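Local coordinates for transcriptional regulator, TetR family (PDB 3HE0), which probably binds operator DNA as a dimeric helix-turn-helix transcriptional regulator, at residues 21-24 with 25-28; 167-171 with 172-176. One frame throughout, in Å; residues are numbered along the deposited sequence.

Contact 1: residues 21-24 with 25-28; sequences EQLI and AESG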
loop_
_atom_site.group_PDB
_atom_site.type_symbol
_atom_site.label_atom_id
_atom_site.label_comp_id
_atom_site.label_asym_id
_atom_site.label_seq_id
_atom_site.Cartn_x
_atom_site.Cartn_y
_atom_site.Cartn_z
ATOM N N GLU A 21 12.488 12.217 10.090
ATOM C CA GLU A 21 12.134 11.124 9.169
ATOM C C GLU A 21 12.681 9.781 9.623
ATOM O O GLU A 21 11.978 8.779 9.559
ATOM C CB GLU A 21 12.576 11.461 7.733
ATOM C CG GLU A 21 11.661 12.504 7.163
ATOM C CD GLU A 21 12.204 13.205 5.942
ATOM O OE1 GLU A 21 13.249 12.774 5.419
ATOM O OE2 GLU A 21 11.573 14.190 5.513
ATOM N N GLN A 22 13.912 9.764 10.125
ATOM C CA GLN A 22 14.485 8.523 10.663
ATOM C C GLN A 22 13.640 7.983 11.827
ATOM O O GLN A 22 13.312 6.781 11.864
ATOM C CB GLN A 22 15.949 8.721 11.086
ATOM C CG GLN A 22 16.604 7.460 11.588
ATOM C CD GLN A 22 16.707 6.388 10.530
ATOM O OE1 GLN A 22 16.922 6.678 9.343
ATOM N NE2 GLN A 22 16.534 5.141 10.942
ATOM N N LEU A 23 13.285 8.867 12.758
ATOM C CA LEU A 23 12.493 8.482 13.934
ATOM C C LEU A 23 11.085 8.017 13.533
ATOM O O LEU A 23 10.571 7.031 14.079
ATOM C CB LEU A 23 12.411 9.634 14.953
ATOM C CG LEU A 23 13.661 9.969 15.787
ATOM C CD1 LEU A 23 13.382 11.053 16.839
ATOM C CD2 LEU A 23 14.265 8.749 16.473
ATOM N N ILE A 24 10.481 8.711 12.569
ATOM C CA ILE A 24 9.162 8.332 12.063
ATOM C C ILE A 24 9.238 7.001 11.303
ATOM O O ILE A 24 8.394 6.118 11.503
ATOM C CB ILE A 24 8.564 9.437 11.168
ATOM C CG1 ILE A 24 8.237 10.673 12.014
ATOM C CG2 ILE A 24 7.298 8.952 10.441
ATOM C CD1 ILE A 24 8.089 11.932 11.203
ATOM N N ALA A 25 10.241 6.840 10.437
ATOM C CA ALA A 25 10.432 5.543 9.780
ATOM C C ALA A 25 10.503 4.488 10.857
ATOM O O ALA A 25 9.811 3.488 10.771
ATOM C CB ALA A 25 11.691 5.505 8.895
ATOM N N GLU A 26 11.291 4.740 11.895
ATOM C CA GLU A 26 11.513 3.738 12.940
ATOM C C GLU A 26 10.252 3.407 13.691
ATOM O O GLU A 26 9.853 2.246 13.758
ATOM C CB GLU A 26 12.529 4.217 13.974
ATOM C CG GLU A 26 13.951 3.974 13.580
ATOM C CD GLU A 26 14.946 4.699 14.452
ATOM O OE1 GLU A 26 14.593 5.184 15.552
ATOM O OE2 GLU A 26 16.102 4.790 14.014
ATOM N N SER A 27 9.642 4.433 14.274
ATOM C CA SER A 27 8.576 4.245 15.260
ATOM C C SER A 27 7.364 5.190 15.064
ATOM O O SER A 27 6.638 5.495 16.013
ATOM C CB SER A 27 9.168 4.317 16.681
ATOM O OG SER A 27 10.310 5.165 16.738
ATOM N N GLY A 28 7.149 5.631 13.822
ATOM C CA GLY A 28 5.914 6.339 13.425
ATOM C C GLY A 28 5.667 7.788 13.861
ATOM O O GLY A 28 6.334 8.316 14.769
#
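Q22 and E26, one helical turn apart, are joined by the hydrogen bond between side chains: Q22 NE2 donates to E26 OE2 over 3.1 Å. The N-H points almost straight at the oxygen (173°), and that oxygen lies practically in the amide plane. On the carboxylate the approach is less regular, from the anti side and 31° out of plane. Q22 reaches its partner because CG stands anti to the backbone N (chi1 -177°) and the chain then bends at chi2, which turns the amide towards the next turn. The other end of that amide is held as well, OE1 accepting from N102, so both ends fix its rotation.

Backbone bonds of the i to i+4 type carry the rest: A25 N to E21 O (2.7 Å), E26 N to Q22 O (2.9 Å), S27 N to L23 O (2.8 Å) and G28 N to I24 O (2.7 Å). L23 O takes a second, longer bond from S27 OG at 3.3 Å; two donors of the same serine, N and OG, thus grip this one oxygen.

In the remaining side-chain contacts carbon meets oxygen: L23 CD2 lies 3.7 Å from E26 OE1, and A25 CB rests against E21 O and Q22 O. The apolar packing of I24 goes outward, to L59 and V62 of helix 55-74 and to I106, and E21 forms a salt bridge with R69.

G28, with positive phi, is the first residue to leave helical geometry. The arrangement is that of the last turns of helix 13-27, the first helix of the TetR-type DNA-binding domain, which precedes the predicted helix-turn-helix at 33-52.

Contact 2: residues 167-171 with 172-176; sequences ARKHA and LGFYQ
The Y175 ring has H170 CA over one face, 4.1 Å above its plane and offset toward the rim, while the F174 ring meets K169 CB in plane at its edge, where CD2 comes within 3.6 Å of that CB. K169 continues past the same ring, and the bend at chi4 (-70°) brings NZ to 3.6 Å from F174 CE2. The H170 and Y175 rings meet obliquely, their planes at 55°. H170 CG lies anti to the backbone N (chi1 177°), which carries the imidazole to the returning chain: CD2 is 3.0 Å from Y175 O, and NE2 makes a weak hydrogen bond to Q176 OE1.

A Schellman motif closes the helix. F174 N bonds K169 O at 2.9 Å and G173 N bonds H170 O at 2.8 Å, with G173, at positive phi, as the C-prime residue. Just before it, L172 N still reaches R168 O at 3.1 Å.

The turn thus ends helix 160-171 and begins the loop to helix 179-193. H170 and Y175 pack on W96 of helix 84-97; F174 meets W124 of the second subunit with ring planes about perpendicular, and E153 of that subunit touches K169, F174 and Y175.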
loop_
_atom_site.group_PDB
_atom_site.type_symbol
_atom_site.label_atom_id
_atom_site.label_comp_id
_atom_site.label_asym_id
_atom_site.label_seq_id
_atom_site.Cartn_x
_atom_site.Cartn_y
_atom_site.Cartn_z
ATOM N N ALA A 167 6.853 -4.797 -5.279
ATOM C CA ALA A 167 8.117 -4.498 -4.630
ATOM C C ALA A 167 8.007 -4.794 -3.144
ATOM O O ALA A 167 8.821 -5.522 -2.593
ATOM C CB ALA A 167 8.497 -3.048 -4.870
ATOM N N ARG A 168 6.971 -4.246 -2.518
ATOM C CA ARG A 168 6.722 -4.406 -1.080
ATOM C C ARG A 168 6.675 -5.883 -0.729
ATOM O O ARG A 168 7.401 -6.346 0.124
ATOM C CB ARG A 168 5.398 -3.729 -0.720
ATOM C CG ARG A 168 5.233 -3.171 0.696
ATOM C CD ARG A 168 4.029 -2.166 0.712
ATOM N NE ARG A 168 2.828 -2.742 0.064
ATOM C CZ ARG A 168 1.970 -2.108 -0.761
ATOM N NH1 ARG A 168 2.111 -0.818 -1.092
ATOM N NH2 ARG A 168 0.940 -2.787 -1.285
ATOM N N LYS A 169 5.838 -6.628 -1.434
ATOM C CA LYS A 169 5.706 -8.061 -1.185
ATOM C C LYS A 169 6.959 -8.875 -1.555
ATOM O O LYS A 169 7.173 -9.951 -0.989
ATOM C CB LYS A 169 4.452 -8.613 -1.887
ATOM C CG LYS A 169 3.130 -8.198 -1.199
ATOM C CD LYS A 169 1.964 -9.161 -1.495
ATOM C CE LYS A 169 0.724 -8.851 -0.647
ATOM N NZ LYS A 169 0.930 -9.183 0.803
ATOM N N HIS A 170 7.782 -8.375 -2.484
ATOM C CA HIS A 170 9.084 -9.019 -2.784
ATOM C C HIS A 170 10.077 -8.791 -1.652
ATOM O O HIS A 170 10.664 -9.747 -1.147
ATOM C CB HIS A 170 9.710 -8.526 -4.104
ATOM C CG HIS A 170 11.064 -9.116 -4.390
ATOM N ND1 HIS A 170 12.244 -8.451 -4.120
ATOM C CD2 HIS A 170 11.423 -10.315 -4.912
ATOM C CE1 HIS A 170 13.266 -9.211 -4.468
ATOM N NE2 HIS A 170 12.797 -10.349 -4.943
ATOM N N ALA A 171 10.263 -7.525 -1.265
ATOM C CA ALA A 171 11.178 -7.166 -0.172
ATOM C C ALA A 171 10.825 -7.881 1.136
ATOM O O ALA A 171 11.704 -8.131 1.950
ATOM C CB ALA A 171 11.190 -5.664 0.043
ATOM N N LEU A 172 9.539 -8.195 1.324
ATOM C CA LEU A 172 9.044 -8.949 2.489
ATOM C C LEU A 172 9.039 -10.478 2.279
ATOM O O LEU A 172 8.528 -11.219 3.120
ATOM C CB LEU A 172 7.630 -8.467 2.863
ATOM C CG LEU A 172 7.533 -6.992 3.271
ATOM C CD1 LEU A 172 6.073 -6.528 3.311
ATOM C CD2 LEU A 172 8.233 -6.754 4.604
ATOM N N GLY A 173 9.582 -10.946 1.156
ATOM C CA GLY A 173 9.847 -12.373 0.956
ATOM C C GLY A 173 8.754 -13.237 0.349
ATOM O O GLY A 173 8.960 -14.424 0.152
ATOM N N PHE A 174 7.597 -12.673 0.022
ATOM C CA PHE A 174 6.481 -13.512 -0.444
ATOM C C PHE A 174 6.779 -14.289 -1.737
ATOM O O PHE A 174 6.231 -15.370 -1.952
ATOM C CB PHE A 174 5.180 -12.699 -0.547
ATOM C CG PHE A 174 4.721 -12.143 0.781
ATOM C CD1 PHE A 174 4.544 -12.990 1.877
ATOM C CD2 PHE A 174 4.486 -10.783 0.946
ATOM C CE1 PHE A 174 4.145 -12.494 3.098
ATOM C CE2 PHE A 174 4.082 -10.275 2.174
ATOM C CZ PHE A 174 3.912 -11.133 3.254
ATOM N N TYR A 175 7.667 -13.751 -2.569
ATOM C CA TYR A 175 8.138 -14.448 -3.773
ATOM C C TYR A 175 9.508 -13.902 -4.225
ATOM O O TYR A 175 9.845 -12.738 -3.953
ATOM C CB TYR A 175 7.123 -14.285 -4.899
ATOM C CG TYR A 175 6.948 -12.845 -5.260
ATOM C CD1 TYR A 175 7.766 -12.243 -6.212
ATOM C CD2 TYR A 175 5.996 -12.064 -4.610
ATOM C CE1 TYR A 175 7.625 -10.909 -6.523
ATOM C CE2 TYR A 175 5.842 -10.728 -4.914
ATOM C CZ TYR A 175 6.652 -10.154 -5.871
ATOM O OH TYR A 175 6.490 -8.826 -6.169
ATOM N N GLN A 176 10.285 -14.751 -4.900
ATOM C CA GLN A 176 11.557 -14.351 -5.523
ATOM C C GLN A 176 11.330 -14.162 -7.031
ATOM O O GLN A 176 10.681 -14.985 -7.677
ATOM C CB GLN A 176 12.663 -15.399 -5.276
ATOM C CG GLN A 176 13.424 -15.297 -3.922
ATOM C CD GLN A 176 14.565 -14.279 -3.933
ATOM O OE1 GLN A 176 14.332 -13.067 -3.936
ATOM N NE2 GLN A 176 15.802 -14.772 -3.925
#

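Contacts 1 and 2 both describe a helix running out into a loop, but in different parts of the chain: residues 21-28 belong to the N-terminal DNA-binding part, residues 167-176 to the C-terminal part characteristic of this TetR subfamily. Their centres are about 22 Å apart and their nearest atoms about 12 Å, so they do not touch. They lie, centre to centre, about 16 and 18 Å, respectively, from the middle of the chain. Both reach the second subunit, contact 1 through S27 against Q30 of that subunit, contact 2 through K169, F174 and Y175, which meet E153 and W124 of that subunit. A bound sulfate, probably from crystallisation, sits at contact 1, its nearest atom about 3 Å from G28.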